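Local coordinates for protein putative ATPase Rv3679 (Mycobacterium tuberculosis H37Rv, PDB 6BS3) that hydrolyses ATP as one subunit of the heterodimeric BagAB complex, an activity needed for resistance to nitric oxide and to elevated glycerol, at residues A[39-42]-A[43-47]; A[139-142]-A[143-147]. One frame throughout, in Å; residues are numbered along the deposited sequence.

Contact 1: A[39-42]-A[43-47]; sequences AALA and LTLAA
Thr44 reaches back one turn to Ala40, and the two are joined twice. The backbone N of Thr44 meets Ala40 O at 3.1 Å, and the hydroxyl OG1 gives its proton to that same Ala40 O at 2.7 Å. The two donors come from opposite faces of the carbonyl plane, so the oxygen is gripped between them. With chi1 at -51°, OG1 sits beside its own backbone N and points back toward the preceding turn, at this oxygen, while CG2 is held away from it. OG1 is also hydrogen-bonded to Ser331 OG, which ties the turn to helix 324-336.

The other backbone bonds are i+4 to i links: Leu43 N to Ala39 O at 3.1 Å, Leu45 N to Leu41 O at 3.0 Å, and Ala46 N to Ala42 O, bent to 136° near the end of the helix. This is the C-terminal half of helix 34-46, the helix that follows the P-loop of this ArsA-family ATPase; Ser35 and Thr36, at its start, bind ATP.

Apolar contact is carried by two leucines. Leu41 CD1 lies 3.9 Å from Leu45 CD1, the side chains at a slant to each other, and Leu45 CG rests 3.4 Å from Leu41 O. Both leucines lean on His24 of strand 23-28. On another side, Leu43 CG covers Ala39 O and its side chain touches Leu327 and Tyr328, while Ala42 and Ala46 pack on Val52 of strand 51-56.

Contact 2: A[139-142]-A[143-147]; sequences GKIK and ETVVR
Lys140 and Glu143 each send CG anti to the backbone N (chi1 179° and -174°) and then bend at chi2, which runs the two chains alongside each other in the same direction. Lys140 NZ thereby reaches Glu143 OE1 at 2.9 Å, coming from above the carboxylate plane. Arg147, bent at chi3, takes the same carboxylate side-on: NH2 gives a nearly straight bond to the syn lone pair of OE1 at 2.8 Å, and NE meets OE2 at 2.9 Å. Two cations thus share OE1, which probably offsets the closeness of Lys140 NZ to Arg147 NH2, 4.0 Å apart, and would favour an ionised Glu143.

Thr144 OG1 donates to Ile141 O at 2.7 Å, an oxygen that also accepts the backbone N of Val145. Thr144 CG2 packs against Lys140 O and CE, the two side chains crossing at about a right angle.

These residues are the last two turns of helix 130-146 and the first residue beyond it. Arg147 NH2 has a second salt bridge, to Glu76. Ile141 and Val145 touch Leu23 of strand 23-28; on strand 158-162, Ile141 meets Val161, and Thr144 and Val145 meet Ile159. Lys142 and Val145 lie against Leu198 of helix 188-200.

How the contacts relate
Each contact is the closing part of a helix, 34-46 or 130-146, packed on the same mixed sheet; strand 23-28 touches both, though their nearest atoms stay about 11 Å apart. Every touching residue of contact 1 is buried, and it is close to the bound nucleotide, with the side chain of Ala39 about 8 Å from the bound ADP; contact 2 is partly buried and away from the annotated sites. Chemistry follows place. Residues 39-47 are alanines and leucines with a single threonine, whereas 139-147 adds a charged network along its less buried side. Each threonine hydroxyl bonds a backbone carbonyl, four residues back in 39-47 but three back in 139-147.

Contact 1: A[39-42]-A[43-47]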
loop_
_atom_site.group_PDB
_atom_site.type_symbol
_atom_site.label_atom_id
_atom_site.label_comp_id
_atom_site.label_asym_id
_atom_site.label_seq_id
_atom_site.Cartn_x
_atom_site.Cartn_y
_atom_site.Cartn_z
ATOM N N ALA A 39 -7.719 -4.836 -14.704
ATOM C CA ALA A 39 -7.764 -4.393 -16.108
ATOM C C ALA A 39 -7.327 -5.529 -17.079
ATOM O O ALA A 39 -7.971 -5.725 -18.110
ATOM C CB ALA A 39 -6.881 -3.178 -16.307
ATOM N N ALA A 40 -6.263 -6.281 -16.740
ATOM C CA ALA A 40 -5.795 -7.408 -17.570
ATOM C C ALA A 40 -6.841 -8.546 -17.590
ATOM O O ALA A 40 -7.030 -9.167 -18.627
ATOM C CB ALA A 40 -4.448 -7.923 -17.067
ATOM N N LEU A 41 -7.532 -8.790 -16.443
ATOM C CA LEU A 41 -8.593 -9.777 -16.324
ATOM C C LEU A 41 -9.788 -9.372 -17.204
ATOM O O LEU A 41 -10.324 -10.211 -17.929
ATOM C CB LEU A 41 -9.012 -10.000 -14.840
ATOM C CG LEU A 41 -10.214 -10.971 -14.606
ATOM C CD1 LEU A 41 -9.969 -12.333 -15.249
ATOM C CD2 LEU A 41 -10.572 -11.085 -13.126
ATOM N N ALA A 42 -10.173 -8.088 -17.159
ATOM C CA ALA A 42 -11.272 -7.507 -17.953
ATOM C C ALA A 42 -11.006 -7.707 -19.437
ATOM O O ALA A 42 -11.915 -8.122 -20.152
ATOM C CB ALA A 42 -11.447 -6.018 -17.631
ATOM N N LEU A 43 -9.746 -7.459 -19.887
ATOM C CA LEU A 43 -9.302 -7.653 -21.277
ATOM C C LEU A 43 -9.423 -9.104 -21.674
ATOM O O LEU A 43 -9.870 -9.388 -22.783
ATOM C CB LEU A 43 -7.851 -7.156 -21.524
ATOM C CG LEU A 43 -7.624 -5.623 -21.521
ATOM C CD1 LEU A 43 -6.127 -5.282 -21.415
ATOM C CD2 LEU A 43 -8.232 -4.957 -22.779
ATOM N N THR A 44 -9.047 -10.023 -20.764
ATOM C CA THR A 44 -9.084 -11.469 -21.007
ATOM C C THR A 44 -10.526 -11.959 -21.200
ATOM O O THR A 44 -10.778 -12.728 -22.107
ATOM C CB THR A 44 -8.358 -12.251 -19.879
ATOM O OG1 THR A 44 -7.058 -11.708 -19.669
ATOM C CG2 THR A 44 -8.225 -13.714 -20.195
ATOM N N LEU A 45 -11.451 -11.507 -20.348
ATOM C CA LEU A 45 -12.845 -11.913 -20.380
ATOM C C LEU A 45 -13.626 -11.281 -21.518
ATOM O O LEU A 45 -14.631 -11.856 -21.926
ATOM C CB LEU A 45 -13.515 -11.665 -19.012
ATOM C CG LEU A 45 -12.909 -12.437 -17.801
ATOM C CD1 LEU A 45 -13.588 -12.052 -16.539
ATOM C CD2 LEU A 45 -12.983 -13.972 -18.001
ATOM N N ALA A 46 -13.173 -10.118 -22.045
ATOM C CA ALA A 46 -13.834 -9.444 -23.171
ATOM C C ALA A 46 -13.467 -10.022 -24.524
ATOM O O ALA A 46 -14.245 -9.862 -25.460
ATOM C CB ALA A 46 -13.568 -7.950 -23.150
ATOM N N ALA A 47 -12.314 -10.698 -24.645
ATOM C CA ALA A 47 -11.870 -11.317 -25.905
ATOM C C ALA A 47 -12.951 -12.205 -26.559
ATOM O O ALA A 47 -13.674 -12.909 -25.862
ATOM C CB ALA A 47 -10.592 -12.107 -25.687
#

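Contact 2: A[139-142]-A[143-147]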
loop_
_atom_site.group_PDB
_atom_site.type_symbol
_atom_site.label_atom_id
_atom_site.label_comp_id
_atom_site.label_asym_id
_atom_site.label_seq_id
_atom_site.Cartn_x
_atom_site.Cartn_y
_atom_site.Cartn_z
ATOM N N GLY A 139 -24.356 -1.900 -4.061
ATOM C CA GLY A 139 -25.670 -1.768 -4.687
ATOM C C GLY A 139 -25.555 -1.394 -6.152
ATOM O O GLY A 139 -26.288 -1.930 -6.983
ATOM N N LYS A 140 -24.612 -0.501 -6.488
ATOM C CA LYS A 140 -24.352 -0.081 -7.871
ATOM C C LYS A 140 -23.692 -1.220 -8.650
ATOM O O LYS A 140 -24.020 -1.420 -9.816
ATOM C CB LYS A 140 -23.503 1.211 -7.926
ATOM C CG LYS A 140 -23.162 1.702 -9.343
ATOM C CD LYS A 140 -24.391 2.073 -10.150
ATOM C CE LYS A 140 -24.068 2.304 -11.601
ATOM N NZ LYS A 140 -25.304 2.481 -12.408
ATOM N N ILE A 141 -22.774 -1.963 -8.002
ATOM C CA ILE A 141 -22.096 -3.124 -8.577
ATOM C C ILE A 141 -23.171 -4.158 -8.969
ATOM O O ILE A 141 -23.180 -4.614 -10.109
ATOM C CB ILE A 141 -21.049 -3.703 -7.583
ATOM C CG1 ILE A 141 -19.796 -2.771 -7.481
ATOM C CG2 ILE A 141 -20.654 -5.156 -7.967
ATOM C CD1 ILE A 141 -18.780 -3.162 -6.226
ATOM N N LYS A 142 -24.118 -4.452 -8.055
ATOM C CA LYS A 142 -25.214 -5.383 -8.306
ATOM C C LYS A 142 -26.090 -4.943 -9.504
ATOM O O LYS A 142 -26.516 -5.790 -10.289
ATOM C CB LYS A 142 -26.042 -5.568 -7.027
ATOM C CG LYS A 142 -27.120 -6.650 -7.116
ATOM C CD LYS A 142 -28.487 -6.030 -7.111
ATOM C CE LYS A 142 -29.588 -7.054 -7.147
ATOM N NZ LYS A 142 -30.907 -6.389 -7.271
ATOM N N GLU A 143 -26.353 -3.636 -9.632
ATOM C CA GLU A 143 -27.155 -3.061 -10.719
ATOM C C GLU A 143 -26.480 -3.310 -12.087
ATOM O O GLU A 143 -27.181 -3.590 -13.052
ATOM C CB GLU A 143 -27.411 -1.551 -10.468
ATOM C CG GLU A 143 -28.368 -0.871 -11.457
ATOM C CD GLU A 143 -27.782 -0.468 -12.803
ATOM O OE1 GLU A 143 -26.595 -0.066 -12.845
ATOM O OE2 GLU A 143 -28.510 -0.559 -13.819
ATOM N N THR A 144 -25.129 -3.230 -12.164
ATOM C CA THR A 144 -24.397 -3.462 -13.420
ATOM C C THR A 144 -24.417 -4.932 -13.830
ATOM O O THR A 144 -24.454 -5.225 -15.025
ATOM C CB THR A 144 -22.971 -2.889 -13.362
ATOM O OG1 THR A 144 -22.169 -3.689 -12.493
ATOM C CG2 THR A 144 -22.934 -1.405 -12.952
ATOM N N VAL A 145 -24.395 -5.845 -12.835
ATOM C CA VAL A 145 -24.408 -7.307 -12.978
ATOM C C VAL A 145 -25.757 -7.825 -13.513
ATOM O O VAL A 145 -25.761 -8.678 -14.391
ATOM C CB VAL A 145 -24.048 -8.011 -11.631
ATOM C CG1 VAL A 145 -24.198 -9.540 -11.716
ATOM C CG2 VAL A 145 -22.660 -7.624 -11.128
ATOM N N VAL A 146 -26.887 -7.369 -12.925
ATOM C CA VAL A 146 -28.240 -7.851 -13.242
ATOM C C VAL A 146 -28.909 -7.080 -14.388
ATOM O O VAL A 146 -29.999 -7.488 -14.810
ATOM C CB VAL A 146 -29.166 -7.931 -11.985
ATOM C CG1 VAL A 146 -28.488 -8.680 -10.834
ATOM C CG2 VAL A 146 -29.636 -6.550 -11.527
ATOM N N ARG A 147 -28.279 -5.986 -14.896
ATOM C CA ARG A 147 -28.860 -5.193 -15.990
ATOM C C ARG A 147 -29.085 -5.994 -17.289
ATOM O O ARG A 147 -28.164 -6.634 -17.805
ATOM C CB ARG A 147 -28.068 -3.908 -16.276
ATOM C CG ARG A 147 -28.884 -2.888 -17.094
ATOM C CD ARG A 147 -28.091 -1.673 -17.516
ATOM N NE ARG A 147 -27.337 -1.075 -16.409
ATOM C CZ ARG A 147 -26.103 -0.598 -16.513
ATOM N NH1 ARG A 147 -25.460 -0.646 -17.674
ATOM N NH2 ARG A 147 -25.496 -0.081 -15.457
#